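Local atomic coordinates of transcriptional regulator, crp family (Thermotoga maritima, PDB entry 1O5L), a protein that is probably a DNA-binding transcription regulator of the CRP family, with a cyclic nucleotide-binding domain and a predicted helix-turn-helix domain. Residues E31-Q36 with D42-L47; I73-F78 with R85-V90. All coordinates share one frame; numbering follows the deposited sequence.

Contact 1 (E31-Q36 with D42-L47)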
ATOM      1  N   GLU A  31      15.923 -18.371  15.107  1.00 54.07           N
ATOM      2  CA  GLU A  31      16.346 -18.454  13.709  1.00 54.79           C
ATOM      3  C   GLU A  31      15.843 -17.242  12.892  1.00 53.96           C
ATOM      4  O   GLU A  31      14.761 -16.717  13.131  1.00 53.37           O
ATOM      5  CB  GLU A  31      15.828 -19.731  13.042  1.00 54.78           C
ATOM      6  CG  GLU A  31      16.494 -21.025  13.464  1.00 56.60           C
ATOM      7  CD  GLU A  31      16.176 -22.156  12.494  1.00 56.88           C
ATOM      8  OE1 GLU A  31      15.054 -22.204  11.971  1.00 59.99           O
ATOM      9  OE2 GLU A  31      17.061 -22.999  12.232  1.00 62.47           O
ATOM     10  N   ILE A  32      16.641 -16.842  11.908  1.00 53.40           N
ATOM     11  CA  ILE A  32      16.284 -15.758  10.992  1.00 53.12           C
ATOM     12  C   ILE A  32      15.453 -16.254   9.803  1.00 52.14           C
ATOM     13  O   ILE A  32      15.874 -17.122   9.051  1.00 52.18           O
ATOM     14  CB  ILE A  32      17.563 -15.016  10.524  1.00 53.12           C
ATOM     15  CG1 ILE A  32      18.252 -14.380  11.741  1.00 53.49           C
ATOM     16  CG2 ILE A  32      17.223 -13.952   9.496  1.00 53.60           C
ATOM     17  CD1 ILE A  32      19.645 -13.858  11.482  1.00 53.59           C
ATOM     18  N   VAL A  33      14.266 -15.688   9.639  1.00 51.65           N
ATOM     19  CA  VAL A  33      13.421 -16.005   8.485  1.00 51.50           C
ATOM     20  C   VAL A  33      13.931 -15.281   7.215  1.00 51.18           C
ATOM     21  O   VAL A  33      14.084 -15.885   6.169  1.00 51.25           O
ATOM     22  CB  VAL A  33      11.941 -15.650   8.775  1.00 51.31           C
ATOM     23  CG1 VAL A  33      11.073 -16.041   7.628  1.00 50.22           C
ATOM     24  CG2 VAL A  33      11.458 -16.358  10.060  1.00 51.39           C
ATOM     25  N   LYS A  34      14.187 -13.983   7.328  1.00 51.10           N
ATOM     26  CA  LYS A  34      14.795 -13.195   6.261  1.00 50.60           C
ATOM     27  C   LYS A  34      15.664 -12.102   6.874  1.00 50.90           C
ATOM     28  O   LYS A  34      15.416 -11.624   8.007  1.00 50.36           O
ATOM     29  CB  LYS A  34      13.741 -12.509   5.402  1.00 50.74           C
ATOM     30  CG  LYS A  34      12.808 -13.409   4.622  1.00 50.11           C
ATOM     31  CD  LYS A  34      13.516 -14.045   3.434  1.00 49.70           C
ATOM     32  CE  LYS A  34      12.673 -15.114   2.787  1.00 49.90           C
ATOM     33  NZ  LYS A  34      13.410 -15.758   1.664  1.00 50.77           N
ATOM     34  N   HIS A  35      16.699 -11.730   6.126  1.00 50.37           N
ATOM     35  CA  HIS A  35      17.521 -10.573   6.446  1.00 49.97           C
ATOM     36  C   HIS A  35      16.992  -9.363   5.747  1.00 49.40           C
ATOM     37  O   HIS A  35      16.424  -9.450   4.653  1.00 48.36           O
ATOM     38  CB  HIS A  35      18.960 -10.759   5.977  1.00 50.01           C
ATOM     39  CG  HIS A  35      19.662 -11.855   6.688  1.00 51.05           C
ATOM     40  ND1 HIS A  35      19.619 -13.160   6.251  1.00 52.00           N
ATOM     41  CD2 HIS A  35      20.365 -11.855   7.844  1.00 51.73           C
ATOM     42  CE1 HIS A  35      20.304 -13.914   7.095  1.00 53.44           C
ATOM     43  NE2 HIS A  35      20.769 -13.145   8.067  1.00 52.37           N
ATOM     44  N   GLN A  36      17.239  -8.234   6.397  1.00 48.62           N
ATOM     45  CA  GLN A  36      17.059  -6.934   5.829  1.00 48.26           C
ATOM     46  C   GLN A  36      17.763  -6.929   4.469  1.00 47.42           C
ATOM     47  O   GLN A  36      18.861  -7.434   4.348  1.00 46.76           O
ATOM     48  CB  GLN A  36      17.646  -5.891   6.799  1.00 48.18           C
ATOM     49  CG  GLN A  36      17.413  -4.426   6.431  1.00 49.03           C
ATOM     50  CD  GLN A  36      17.428  -3.512   7.667  1.00 50.13           C
ATOM     51  OE1 GLN A  36      16.950  -3.900   8.752  1.00 51.58           O
ATOM     52  NE2 GLN A  36      17.985  -2.310   7.512  1.00 53.09           N
ATOM     53  N   ASP A  42       8.635 -14.971  -2.622  1.00 59.12           N
ATOM     54  CA  ASP A  42       7.375 -15.593  -2.306  1.00 59.11           C
ATOM     55  C   ASP A  42       6.653 -14.703  -1.312  1.00 58.84           C
ATOM     56  O   ASP A  42       7.291 -13.957  -0.534  1.00 59.09           O
ATOM     57  CB  ASP A  42       7.628 -16.951  -1.683  1.00 59.30           C
ATOM     58  CG  ASP A  42       8.016 -18.014  -2.701  1.00 61.49           C
ATOM     59  OD1 ASP A  42       8.072 -17.882  -3.948  1.00 64.85           O
ATOM     60  OD2 ASP A  42       8.264 -19.146  -2.245  1.00 67.47           O
ATOM     61  N   VAL A  43       5.324 -14.781  -1.347  1.00 57.71           N
ATOM     62  CA  VAL A  43       4.472 -14.209  -0.324  1.00 56.28           C
ATOM     63  C   VAL A  43       4.513 -15.153   0.908  1.00 56.31           C
ATOM     64  O   VAL A  43       4.235 -16.374   0.820  1.00 55.02           O
ATOM     65  CB  VAL A  43       3.022 -14.067  -0.850  1.00 56.12           C
ATOM     66  CG1 VAL A  43       2.089 -13.522   0.229  1.00 55.63           C
ATOM     67  CG2 VAL A  43       2.983 -13.204  -2.112  1.00 56.33           C
ATOM     68  N   LEU A  44       4.856 -14.584   2.055  1.00 56.19           N
ATOM     69  CA  LEU A  44       5.004 -15.348   3.298  1.00 55.51           C
ATOM     70  C   LEU A  44       3.826 -15.074   4.232  1.00 55.42           C
ATOM     71  O   LEU A  44       3.464 -13.914   4.456  1.00 55.01           O
ATOM     72  CB  LEU A  44       6.322 -14.975   3.982  1.00 55.53           C
ATOM     73  CG  LEU A  44       7.616 -15.090   3.162  1.00 55.67           C
ATOM     74  CD1 LEU A  44       8.786 -14.854   4.055  1.00 55.91           C
ATOM     75  CD2 LEU A  44       7.795 -16.475   2.436  1.00 57.71           C
ATOM     76  N   ILE A  45       3.229 -16.143   4.773  1.00 55.56           N
ATOM     77  CA  ILE A  45       2.122 -16.029   5.726  1.00 55.29           C
ATOM     78  C   ILE A  45       2.464 -16.793   7.002  1.00 54.75           C
ATOM     79  O   ILE A  45       2.758 -17.991   6.945  1.00 55.81           O
ATOM     80  CB  ILE A  45       0.781 -16.575   5.092  1.00 55.84           C
ATOM     81  CG1 ILE A  45       0.434 -15.811   3.807  1.00 56.89           C
ATOM     82  CG2 ILE A  45      -0.389 -16.481   6.087  1.00 55.99           C
ATOM     83  CD1 ILE A  45      -0.730 -16.423   3.034  1.00 56.06           C
ATOM     84  N   LEU A  46       2.411 -16.110   8.141  1.00 53.85           N
ATOM     85  CA  LEU A  46       2.634 -16.740   9.438  1.00 54.10           C
ATOM     86  C   LEU A  46       1.406 -17.539   9.869  1.00 54.25           C
ATOM     87  O   LEU A  46       0.331 -16.958  10.138  1.00 52.88           O
ATOM     88  CB  LEU A  46       2.950 -15.706  10.530  1.00 53.32           C
ATOM     89  CG  LEU A  46       3.191 -16.260  11.929  1.00 53.41           C
ATOM     90  CD1 LEU A  46       4.468 -17.107  11.949  1.00 54.01           C
ATOM     91  CD2 LEU A  46       3.297 -15.118  12.980  1.00 53.92           C
ATOM     92  N   LEU A  47       1.626 -18.849   9.998  1.00 54.17           N
ATOM     93  CA  LEU A  47       0.599 -19.834  10.305  1.00 55.06           C
ATOM     94  C   LEU A  47       0.462 -20.040  11.794  1.00 55.33           C
ATOM     95  O   LEU A  47      -0.653 -20.119  12.310  1.00 55.71           O
ATOM     96  CB  LEU A  47       0.964 -21.197   9.678  1.00 54.65           C
ATOM     97  CG  LEU A  47       0.945 -21.272   8.145  1.00 55.73           C
ATOM     98  CD1 LEU A  47       1.518 -22.602   7.654  1.00 54.75           C
ATOM     99  CD2 LEU A  47      -0.483 -21.043   7.620  1.00 54.78           C
TER
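Lys-34 and Val-33 both turn their aliphatic parts toward the end of Leu-44. The lysine and leucine side chains lie at a slant to each other, and a single methyl of the leucine does the touching. CD1 of Leu-44 sits 4.1 Å from CE of Lys-34 and 4.3 Å from CG of the same lysine. The bend comes from chi2 of Lys-34, at -74°; beyond it the lysine chain is extended. Leu-44 is stretched out, with CD1 anti to CA (chi2 -173°), and this carries the methyl to the far end of the side chain. Val-33 meets that methyl with one branch: its CG1 lies 4.4 Å from Leu-44 CD1.

Neighbouring residues of a regular strand would send their side chains to opposite sides. Here Val-33 and Lys-34 form a classic beta bulge opposite Val-90, and both point to Leu-44. The bulge lies on an edge strand of one sheet of the beta roll, while Leu-44 belongs to the other sheet. The two sheets meet here through apolar atoms over a small area, 80 Å² in all. Phe-86 also packs on both Lys-34 and Leu-44. From strand 96-102, Ile-98 touches Val-33 and Ser-100 lies against Leu-44.

Contact 2 (I73-F78 with R85-V90)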
ATOM      1  N   ILE A  73      -0.047 -12.021   6.503  1.00 59.08           N
ATOM      2  CA  ILE A  73       0.992 -11.835   5.474  1.00 58.34           C
ATOM      3  C   ILE A  73       2.118 -10.949   6.022  1.00 57.43           C
ATOM      4  O   ILE A  73       1.857  -9.938   6.635  1.00 58.46           O
ATOM      5  CB  ILE A  73       0.428 -11.190   4.184  1.00 58.10           C
ATOM      6  CG1 ILE A  73      -0.716 -12.024   3.601  1.00 59.23           C
ATOM      7  CG2 ILE A  73       1.560 -11.043   3.113  1.00 59.07           C
ATOM      8  CD1 ILE A  73      -1.640 -11.259   2.675  1.00 58.97           C
ATOM      9  N   ILE A  74       3.358 -11.349   5.785  1.00 56.46           N
ATOM     10  CA  ILE A  74       4.537 -10.592   6.153  1.00 56.12           C
ATOM     11  C   ILE A  74       4.995  -9.549   5.077  1.00 56.35           C
ATOM     12  O   ILE A  74       5.255  -9.904   3.925  1.00 56.81           O
ATOM     13  CB  ILE A  74       5.677 -11.578   6.429  1.00 56.15           C
ATOM     14  CG1 ILE A  74       5.279 -12.474   7.604  1.00 58.44           C
ATOM     15  CG2 ILE A  74       7.011 -10.822   6.682  1.00 55.08           C
ATOM     16  CD1 ILE A  74       6.145 -13.673   7.766  1.00 61.69           C
ATOM     17  N   ALA A  75       5.140  -8.291   5.495  1.00 55.52           N
ATOM     18  CA  ALA A  75       5.680  -7.215   4.662  1.00 54.85           C
ATOM     19  C   ALA A  75       4.851  -7.062   3.405  1.00 53.64           C
ATOM     20  O   ALA A  75       5.384  -6.921   2.311  1.00 53.38           O
ATOM     21  CB  ALA A  75       7.168  -7.470   4.314  1.00 54.88           C
ATOM     22  N   SER A  76       3.538  -7.054   3.603  1.00 53.16           N
ATOM     23  CA  SER A  76       2.561  -7.085   2.522  1.00 52.59           C
ATOM     24  C   SER A  76       2.682  -5.898   1.551  1.00 51.12           C
ATOM     25  O   SER A  76       2.609  -6.055   0.322  1.00 51.26           O
ATOM     26  CB  SER A  76       1.137  -7.210   3.123  1.00 52.63           C
ATOM     27  OG  SER A  76       0.660  -5.981   3.666  1.00 54.93           O
ATOM     28  N   GLY A  77       2.857  -4.713   2.099  1.00 50.21           N
ATOM     29  CA  GLY A  77       3.053  -3.509   1.283  1.00 50.06           C
ATOM     30  C   GLY A  77       4.338  -3.427   0.446  1.00 49.10           C
ATOM     31  O   GLY A  77       4.470  -2.534  -0.380  1.00 48.53           O
ATOM     32  N   PHE A  78       5.275  -4.355   0.665  1.00 49.03           N
ATOM     33  CA  PHE A  78       6.571  -4.337  -0.021  1.00 49.11           C
ATOM     34  C   PHE A  78       6.638  -5.388  -1.131  1.00 48.78           C
ATOM     35  O   PHE A  78       7.527  -5.338  -1.988  1.00 47.97           O
ATOM     36  CB  PHE A  78       7.711  -4.537   0.997  1.00 49.37           C
ATOM     37  CG  PHE A  78       7.851  -3.404   1.990  1.00 48.98           C
ATOM     38  CD1 PHE A  78       8.591  -2.280   1.675  1.00 48.96           C
ATOM     39  CD2 PHE A  78       7.251  -3.477   3.235  1.00 49.86           C
ATOM     40  CE1 PHE A  78       8.723  -1.206   2.596  1.00 51.56           C
ATOM     41  CE2 PHE A  78       7.375  -2.408   4.170  1.00 51.43           C
ATOM     42  CZ  PHE A  78       8.108  -1.283   3.851  1.00 49.94           C
ATOM     43  N   ARG A  85      12.059  -5.912  -1.609  1.00 50.47           N
ATOM     44  CA  ARG A  85      13.034  -6.297  -0.594  1.00 50.99           C
ATOM     45  C   ARG A  85      12.461  -6.181   0.806  1.00 50.66           C
ATOM     46  O   ARG A  85      11.754  -5.223   1.112  1.00 50.08           O
ATOM     47  CB  ARG A  85      14.251  -5.397  -0.683  1.00 51.71           C
ATOM     48  CG  ARG A  85      15.243  -5.729  -1.792  1.00 52.32           C
ATOM     49  CD  ARG A  85      16.316  -4.722  -1.830  1.00 53.28           C
ATOM     50  NE  ARG A  85      17.510  -4.939  -2.670  1.00 56.83           N
ATOM     51  CZ  ARG A  85      18.102  -6.100  -3.046  1.00 58.06           C
ATOM     52  NH1 ARG A  85      17.666  -7.322  -2.723  1.00 57.38           N
ATOM     53  NH2 ARG A  85      19.202  -6.005  -3.784  1.00 59.09           N
ATOM     54  N   PHE A  86      12.768  -7.164   1.656  1.00 50.19           N
ATOM     55  CA  PHE A  86      12.404  -7.083   3.063  1.00 49.52           C
ATOM     56  C   PHE A  86      13.120  -5.869   3.704  1.00 49.20           C
ATOM     57  O   PHE A  86      14.359  -5.768   3.636  1.00 48.38           O
ATOM     58  CB  PHE A  86      12.726  -8.404   3.810  1.00 49.52           C
ATOM     59  CG  PHE A  86      11.895  -9.584   3.348  1.00 49.97           C
ATOM     60  CD1 PHE A  86      10.598  -9.779   3.823  1.00 49.95           C
ATOM     61  CD2 PHE A  86      12.390 -10.464   2.375  1.00 50.96           C
ATOM     62  CE1 PHE A  86       9.819 -10.858   3.379  1.00 51.07           C
ATOM     63  CE2 PHE A  86      11.615 -11.546   1.917  1.00 51.39           C
ATOM     64  CZ  PHE A  86      10.332 -11.753   2.419  1.00 50.46           C
ATOM     65  N   PRO A  87      12.345  -4.963   4.319  1.00 48.78           N
ATOM     66  CA  PRO A  87      12.905  -3.736   4.943  1.00 49.46           C
ATOM     67  C   PRO A  87      13.562  -3.961   6.318  1.00 49.36           C
ATOM     68  O   PRO A  87      14.273  -3.101   6.796  1.00 49.34           O
ATOM     69  CB  PRO A  87      11.670  -2.825   5.099  1.00 49.54           C
ATOM     70  CG  PRO A  87      10.488  -3.790   5.263  1.00 49.19           C
ATOM     71  CD  PRO A  87      10.878  -5.036   4.484  1.00 48.64           C
ATOM     72  N   VAL A  88      13.299  -5.114   6.931  1.00 49.60           N
ATOM     73  CA  VAL A  88      13.794  -5.443   8.268  1.00 49.66           C
ATOM     74  C   VAL A  88      14.227  -6.888   8.318  1.00 48.55           C
ATOM     75  O   VAL A  88      13.771  -7.690   7.517  1.00 49.32           O
ATOM     76  CB  VAL A  88      12.668  -5.237   9.359  1.00 49.91           C
ATOM     77  CG1 VAL A  88      12.196  -3.778   9.383  1.00 51.51           C
ATOM     78  CG2 VAL A  88      11.488  -6.158   9.127  1.00 50.32           C
ATOM     79  N   ASN A  89      15.089  -7.224   9.267  1.00 48.05           N
ATOM     80  CA  ASN A  89      15.248  -8.602   9.691  1.00 47.80           C
ATOM     81  C   ASN A  89      13.917  -9.160  10.213  1.00 47.87           C
ATOM     82  O   ASN A  89      13.202  -8.485  10.954  1.00 47.79           O
ATOM     83  CB  ASN A  89      16.273  -8.706  10.802  1.00 48.05           C
ATOM     84  CG  ASN A  89      17.696  -8.584  10.327  1.00 47.73           C
ATOM     85  OD1 ASN A  89      17.985  -8.409   9.151  1.00 49.06           O
ATOM     86  ND2 ASN A  89      18.605  -8.703  11.261  1.00 48.51           N
ATOM     87  N   VAL A  90      13.584 -10.379   9.806  1.00 48.33           N
ATOM     88  CA  VAL A  90      12.453 -11.119  10.357  1.00 48.90           C
ATOM     89  C   VAL A  90      13.019 -12.343  11.080  1.00 49.91           C
ATOM     90  O   VAL A  90      13.701 -13.174  10.480  1.00 50.03           O
ATOM     91  CB  VAL A  90      11.432 -11.525   9.267  1.00 48.66           C
ATOM     92  CG1 VAL A  90      10.204 -12.233   9.881  1.00 49.07           C
ATOM     93  CG2 VAL A  90      10.970 -10.301   8.488  1.00 48.81           C
TER
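Phe-78 lays its ring against Pro-87. Starting at the backbone, Phe-78 CB is 4.1 Å from the carbonyl O of Arg-85. CG stands beside the backbone N, anti to the carbonyl carbon (chi1 -66°), and from there the ring extends under the proline. CD2 of Phe-78 comes within 3.8 Å of Pro-87 CG. The next atom, CE2, makes the closest approach, 3.6 Å from Pro-87 CG. At the tip, CZ still meets Pro-87 CG at 3.7 Å and also reaches its CB. Pro-87 CG thus stands over one face of the ring, somewhat toward the rim. It lies 3.7 Å from the Phe-78 ring centroid and 17° off the ring normal, a CH-pi contact. The same ring meets Phe-128 of the second subunit. With an alanine in place of Phe-78, Pro-87 CG would probably lose the aromatic face it rests on, and a gap is likely to open toward Phe-128 of the second subunit.

The other side-chain contacts between the segments are apolar. CG2 of Ile-74 comes to the edge of the Phe-86 ring, 4.3 Å from its CE1, and also packs on CG2 of Val-90. CB of Ala-75 approaches Phe-86 CD1 obliquely, at 4.2 Å, and touches the proline ring as well. A backbone hydrogen bond from Phe-78 N to Ala-75 O holds the turn that carries Ala-75 and Phe-78. Ser-76 in this turn is tied by its OG to Asp-123 of helix 114-139. The two segments enclose a loop joining strands 72-73 and 89-92. By its place in the beta roll, this is probably the counterpart of the phosphate-binding cassette of cyclic nucleotide-binding domains.

In the fold
Contacts 1 and 2 follow each other along the chain, and their centres are about 8 Å apart. They meet at the bulge: Val-33 N lies 2.7 Å from Val-90 O, and Val-90 N lies 2.9 Å from Lys-34 O, both probable hydrogen bonds. Strands 32-34 and 89-92 are thereby neighbours in one sheet. Phe-86 links the contacts through side chains; its CE2 is 3.5 Å from Lys-34 CD. A backbone hydrogen bond between Leu-44 and Ile-74 joins segment 42-47 of contact 1 to segment 73-78 of contact 2. Contact 2 alone reaches the second subunit. Both contacts lie in the cyclic nucleotide-binding domain, but whether this protein binds a nucleotide remains open.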